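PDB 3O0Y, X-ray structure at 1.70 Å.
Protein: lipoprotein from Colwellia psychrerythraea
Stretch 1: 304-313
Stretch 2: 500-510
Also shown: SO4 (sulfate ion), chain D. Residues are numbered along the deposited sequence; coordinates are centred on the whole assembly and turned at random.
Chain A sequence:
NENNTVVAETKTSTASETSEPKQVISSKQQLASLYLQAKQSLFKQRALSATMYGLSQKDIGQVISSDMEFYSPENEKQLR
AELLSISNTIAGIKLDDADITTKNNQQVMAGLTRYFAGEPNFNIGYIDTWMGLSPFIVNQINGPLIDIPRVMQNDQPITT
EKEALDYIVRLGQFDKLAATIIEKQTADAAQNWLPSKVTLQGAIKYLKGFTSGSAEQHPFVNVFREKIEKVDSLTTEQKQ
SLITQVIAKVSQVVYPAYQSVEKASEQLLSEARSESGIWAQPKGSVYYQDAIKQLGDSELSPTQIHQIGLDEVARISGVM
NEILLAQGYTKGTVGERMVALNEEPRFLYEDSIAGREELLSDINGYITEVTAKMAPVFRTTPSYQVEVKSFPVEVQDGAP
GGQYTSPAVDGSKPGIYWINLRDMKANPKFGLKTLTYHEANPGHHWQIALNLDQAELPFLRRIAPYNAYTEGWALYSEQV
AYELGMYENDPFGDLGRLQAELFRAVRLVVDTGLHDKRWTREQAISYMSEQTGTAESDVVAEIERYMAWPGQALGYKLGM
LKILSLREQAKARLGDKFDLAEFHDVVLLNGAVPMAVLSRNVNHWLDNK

Stretch 1, residues 304-313: QIHQIGLDEV
Stretch 2, residues 500-510: AELFRAVRLVV

Residues 304-313 and 500-510 are both helical throughout, each a segment of a longer helix, and they pack in a roughly antiparallel fashion: their N-to-C directions differ by 149°, and the axes approach to 7.4 Å. Backbone phi/psi values average about -64/-41, with the largest psi departures at Arg504 (-75/-26) and Gly309 (-56/-51). Hydrogen bonds from i+4 to i run along both segments except at Leu508, whose N instead makes a weak i+3 to i bond to Ala505 O (3.0 Å); Val509 N makes a weak i+4 to i bond to the same Ala505 O (3.4 Å). The register is fixed by two CA-CA distances of 4.8 Å, from His306 CA to Val509 CA and from Gly309 CA to Leu508 CA. The contact buries 521 Å², summed over both sides.

Val509 (chi1 179°, t) gives up the most surface. Its side chain enters a hole formed by His306, Gly309, Leu310 and Val313, with CG2 lying 3.4 Å from Gly309 C and 3.9 Å from Leu310 CD2. Such close packing depends on Gly309: a CB at this position would point toward the second helix and lie only 2.8 Å from Val509 CG2 and 2.9 Å from Leu508 CB, a clash with both. The bare Gly309 CA instead rests 3.7 Å from Leu508 CB and 3.9 Å from Ala505 O. The ring of His306 (chi1 t) presents its edge to the carbonyl oxygen of Val509.

Leu508 (chi1 m, chi2 t) directs its CA-to-CB bond toward the first helix and spans two isoleucines one turn apart. Its CD2 lies 4.0 Å from Ile305 CG2, while its CD1 lies 3.9 Å from Ile308 CG2; both isoleucines adopt the m, t rotamer.

Val313 (chi1 160°, t) makes the reciprocal knob, sitting among Leu502, Ala505, Val506 and Val509. Val313 CG2 is 3.6 Å from Val506 CG2 and 4.0 Å from Ala505 CB. Val313 CG1 and Val313 CG2 both reach Leu502 CD1, at 4.0 and 4.1 Å, with Leu502 in the t, p rotamer. The two valine knobs also touch, Val313 CG2 to Val509 CG2 at 4.3 Å. Beside them, Glu312 (chi1 and chi2 both m) packs its CB 3.7 Å from Ala505 CB. Its OE1 is 4.1 Å from Glu501 OE2, a proximity of like charges; both oxygens have hydrogen-bond partners just beyond the stretches.

Away from the interface, Arg504 NH2 and Arg507 NH1 donate hydrogen bonds to sulfate O1 at 2.7 and 3.0 Å, respectively, and Arg507 NH2 donates to sulfate O4 at 2.9 Å.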

# COMPACT_ATOMS: atom_id res chain seq x y z
N GLN A 304 -20.07 13.84 4.95
CA GLN A 304 -19.72 13.60 6.36
C GLN A 304 -18.21 13.38 6.57
O GLN A 304 -17.67 13.82 7.60
CB GLN A 304 -20.48 12.42 6.86
CG GLN A 304 -22.00 12.69 6.98
CD GLN A 304 -22.82 11.41 7.26
OE1 GLN A 304 -22.68 10.40 6.57
NE2 GLN A 304 -23.66 11.46 8.29
N ILE A 305 -17.60 12.64 5.65
CA ILE A 305 -16.16 12.34 5.72
C ILE A 305 -15.37 13.65 5.55
O ILE A 305 -14.42 13.91 6.27
CB ILE A 305 -15.75 11.26 4.69
CG1 ILE A 305 -16.46 9.95 5.04
CG2 ILE A 305 -14.18 11.08 4.70
CD1 ILE A 305 -16.41 8.89 3.95
N HIS A 306 -15.77 14.46 4.58
CA HIS A 306 -15.15 15.80 4.37
C HIS A 306 -15.17 16.62 5.61
O HIS A 306 -14.18 17.19 6.00
CB HIS A 306 -15.90 16.50 3.20
CG HIS A 306 -15.14 17.63 2.56
ND1 HIS A 306 -15.41 18.96 2.83
CD2 HIS A 306 -14.15 17.63 1.64
CE1 HIS A 306 -14.60 19.73 2.10
NE2 HIS A 306 -13.85 18.94 1.35
N GLN A 307 -16.32 16.63 6.31
CA GLN A 307 -16.45 17.39 7.54
C GLN A 307 -15.63 16.84 8.67
O GLN A 307 -15.06 17.62 9.45
CB GLN A 307 -17.92 17.47 8.00
CG GLN A 307 -18.20 18.41 9.11
CD GLN A 307 -17.90 19.86 8.72
OE1 GLN A 307 -18.37 20.32 7.68
NE2 GLN A 307 -17.01 20.51 9.44
N ILE A 308 -15.50 15.52 8.75
CA ILE A 308 -14.64 14.94 9.75
C ILE A 308 -13.20 15.39 9.46
O ILE A 308 -12.45 15.77 10.39
CB ILE A 308 -14.69 13.41 9.74
CG1 ILE A 308 -16.07 12.93 10.24
CG2 ILE A 308 -13.51 12.86 10.54
CD1 ILE A 308 -16.26 11.40 9.92
N GLY A 309 -12.82 15.40 8.19
CA GLY A 309 -11.53 15.95 7.79
C GLY A 309 -11.32 17.40 8.22
O GLY A 309 -10.29 17.75 8.82
N LEU A 310 -12.25 18.26 7.93
CA LEU A 310 -12.14 19.64 8.33
C LEU A 310 -12.02 19.79 9.83
O LEU A 310 -11.18 20.62 10.28
CB LEU A 310 -13.35 20.46 7.83
CG LEU A 310 -13.39 20.62 6.27
CD1 LEU A 310 -14.74 21.21 5.86
CD2 LEU A 310 -12.23 21.47 5.74
N ASP A 311 -12.82 19.06 10.62
CA ASP A 311 -12.71 19.16 12.06
C ASP A 311 -11.40 18.67 12.59
O ASP A 311 -10.88 19.24 13.53
CB ASP A 311 -13.85 18.44 12.79
CG ASP A 311 -15.26 18.99 12.35
OD1 ASP A 311 -15.35 20.16 11.92
OD2 ASP A 311 -16.27 18.23 12.51
N GLU A 312 -10.90 17.59 12.01
CA GLU A 312 -9.58 17.07 12.45
C GLU A 312 -8.41 18.03 12.11
O GLU A 312 -7.48 18.19 12.88
CB GLU A 312 -9.31 15.69 11.87
CG GLU A 312 -10.11 14.62 12.55
CD GLU A 312 -9.58 14.36 14.00
OE1 GLU A 312 -8.48 13.79 14.10
OE2 GLU A 312 -10.18 14.88 14.99
N VAL A 313 -8.48 18.67 10.95
CA VAL A 313 -7.45 19.65 10.54
C VAL A 313 -7.47 20.77 11.55
O VAL A 313 -6.41 21.22 11.97
CB VAL A 313 -7.72 20.18 9.09
CG1 VAL A 313 -6.99 21.50 8.86
CG2 VAL A 313 -7.34 19.08 7.97
N ALA A 500 2.40 14.80 10.47
CA ALA A 500 2.05 13.55 9.72
C ALA A 500 0.56 13.21 9.98
O ALA A 500 -0.14 12.79 9.09
CB ALA A 500 2.98 12.42 10.11
N GLU A 501 0.07 13.45 11.20
CA GLU A 501 -1.36 13.20 11.52
C GLU A 501 -2.26 14.18 10.77
O GLU A 501 -3.29 13.81 10.16
CB GLU A 501 -1.57 13.27 13.01
CG GLU A 501 -2.98 12.75 13.38
CD GLU A 501 -3.38 13.01 14.81
OE1 GLU A 501 -2.50 13.31 15.67
OE2 GLU A 501 -4.59 12.78 15.11
N LEU A 502 -1.82 15.45 10.80
CA LEU A 502 -2.45 16.55 10.07
C LEU A 502 -2.51 16.22 8.61
O LEU A 502 -3.56 16.40 7.98
CB LEU A 502 -1.67 17.84 10.31
CG LEU A 502 -2.26 19.04 9.53
CD1 LEU A 502 -3.72 19.38 9.87
CD2 LEU A 502 -1.34 20.26 9.84
N PHE A 503 -1.44 15.63 8.06
CA PHE A 503 -1.40 15.31 6.64
C PHE A 503 -2.51 14.32 6.31
O PHE A 503 -3.16 14.43 5.27
CB PHE A 503 0.00 14.76 6.31
CG PHE A 503 0.29 14.70 4.86
CD1 PHE A 503 0.82 15.79 4.23
CD2 PHE A 503 0.00 13.57 4.14
CE1 PHE A 503 1.10 15.76 2.82
CE2 PHE A 503 0.27 13.53 2.74
CZ PHE A 503 0.83 14.62 2.10
N ARG A 504 -2.72 13.35 7.19
CA ARG A 504 -3.71 12.35 6.96
C ARG A 504 -5.15 12.87 7.18
O ARG A 504 -6.08 12.38 6.56
CB ARG A 504 -3.42 11.09 7.74
CG ARG A 504 -2.46 10.18 7.04
CD ARG A 504 -1.20 10.12 7.66
NE ARG A 504 -0.15 9.47 6.85
CZ ARG A 504 0.97 10.04 6.54
NH1 ARG A 504 1.18 11.34 6.86
NH2 ARG A 504 1.87 9.35 5.83
N ALA A 505 -5.34 13.88 8.01
CA ALA A 505 -6.62 14.57 8.12
C ALA A 505 -6.88 15.35 6.83
O ALA A 505 -8.01 15.31 6.28
CB ALA A 505 -6.59 15.45 9.37
N VAL A 506 -5.87 16.05 6.34
CA VAL A 506 -6.00 16.73 5.04
C VAL A 506 -6.44 15.78 3.94
O VAL A 506 -7.23 16.17 3.06
CB VAL A 506 -4.71 17.51 4.67
CG1 VAL A 506 -4.72 18.04 3.23
CG2 VAL A 506 -4.54 18.71 5.66
N ARG A 507 -5.92 14.53 3.95
CA ARG A 507 -6.32 13.52 3.01
C ARG A 507 -7.82 13.30 2.97
O ARG A 507 -8.39 13.17 1.90
CB ARG A 507 -5.59 12.20 3.26
CG ARG A 507 -4.21 12.19 2.78
CD ARG A 507 -3.52 10.83 2.97
NE ARG A 507 -2.26 10.74 2.25
CZ ARG A 507 -1.29 9.87 2.53
NH1 ARG A 507 -1.46 8.93 3.46
NH2 ARG A 507 -0.15 9.91 1.83
N LEU A 508 -8.48 13.32 4.11
CA LEU A 508 -9.97 13.18 4.13
C LEU A 508 -10.63 14.32 3.36
O LEU A 508 -11.62 14.16 2.58
CB LEU A 508 -10.48 13.19 5.57
CG LEU A 508 -10.06 12.00 6.46
CD1 LEU A 508 -10.89 12.19 7.75
CD2 LEU A 508 -10.36 10.63 5.78
N VAL A 509 -10.08 15.52 3.54
CA VAL A 509 -10.63 16.70 2.93
C VAL A 509 -10.42 16.71 1.40
O VAL A 509 -11.34 16.99 0.58
CB VAL A 509 -10.05 17.97 3.53
CG1 VAL A 509 -10.67 19.19 2.83
CG2 VAL A 509 -10.32 18.09 5.03
N VAL A 510 -9.17 16.44 0.99
CA VAL A 510 -8.83 16.55 -0.43
C VAL A 510 -9.35 15.35 -1.28
O VAL A 510 -9.67 15.53 -2.47
CB VAL A 510 -7.29 16.80 -0.70
CG1 VAL A 510 -6.84 18.19 -0.09
CG2 VAL A 510 -6.43 15.66 -0.23
S SO4 D . 1.58 6.67 3.08
O1 SO4 D . 0.99 7.38 4.25
O2 SO4 D . 2.97 6.49 3.32
O3 SO4 D . 1.03 5.30 2.91
O4 SO4 D . 1.22 7.33 1.85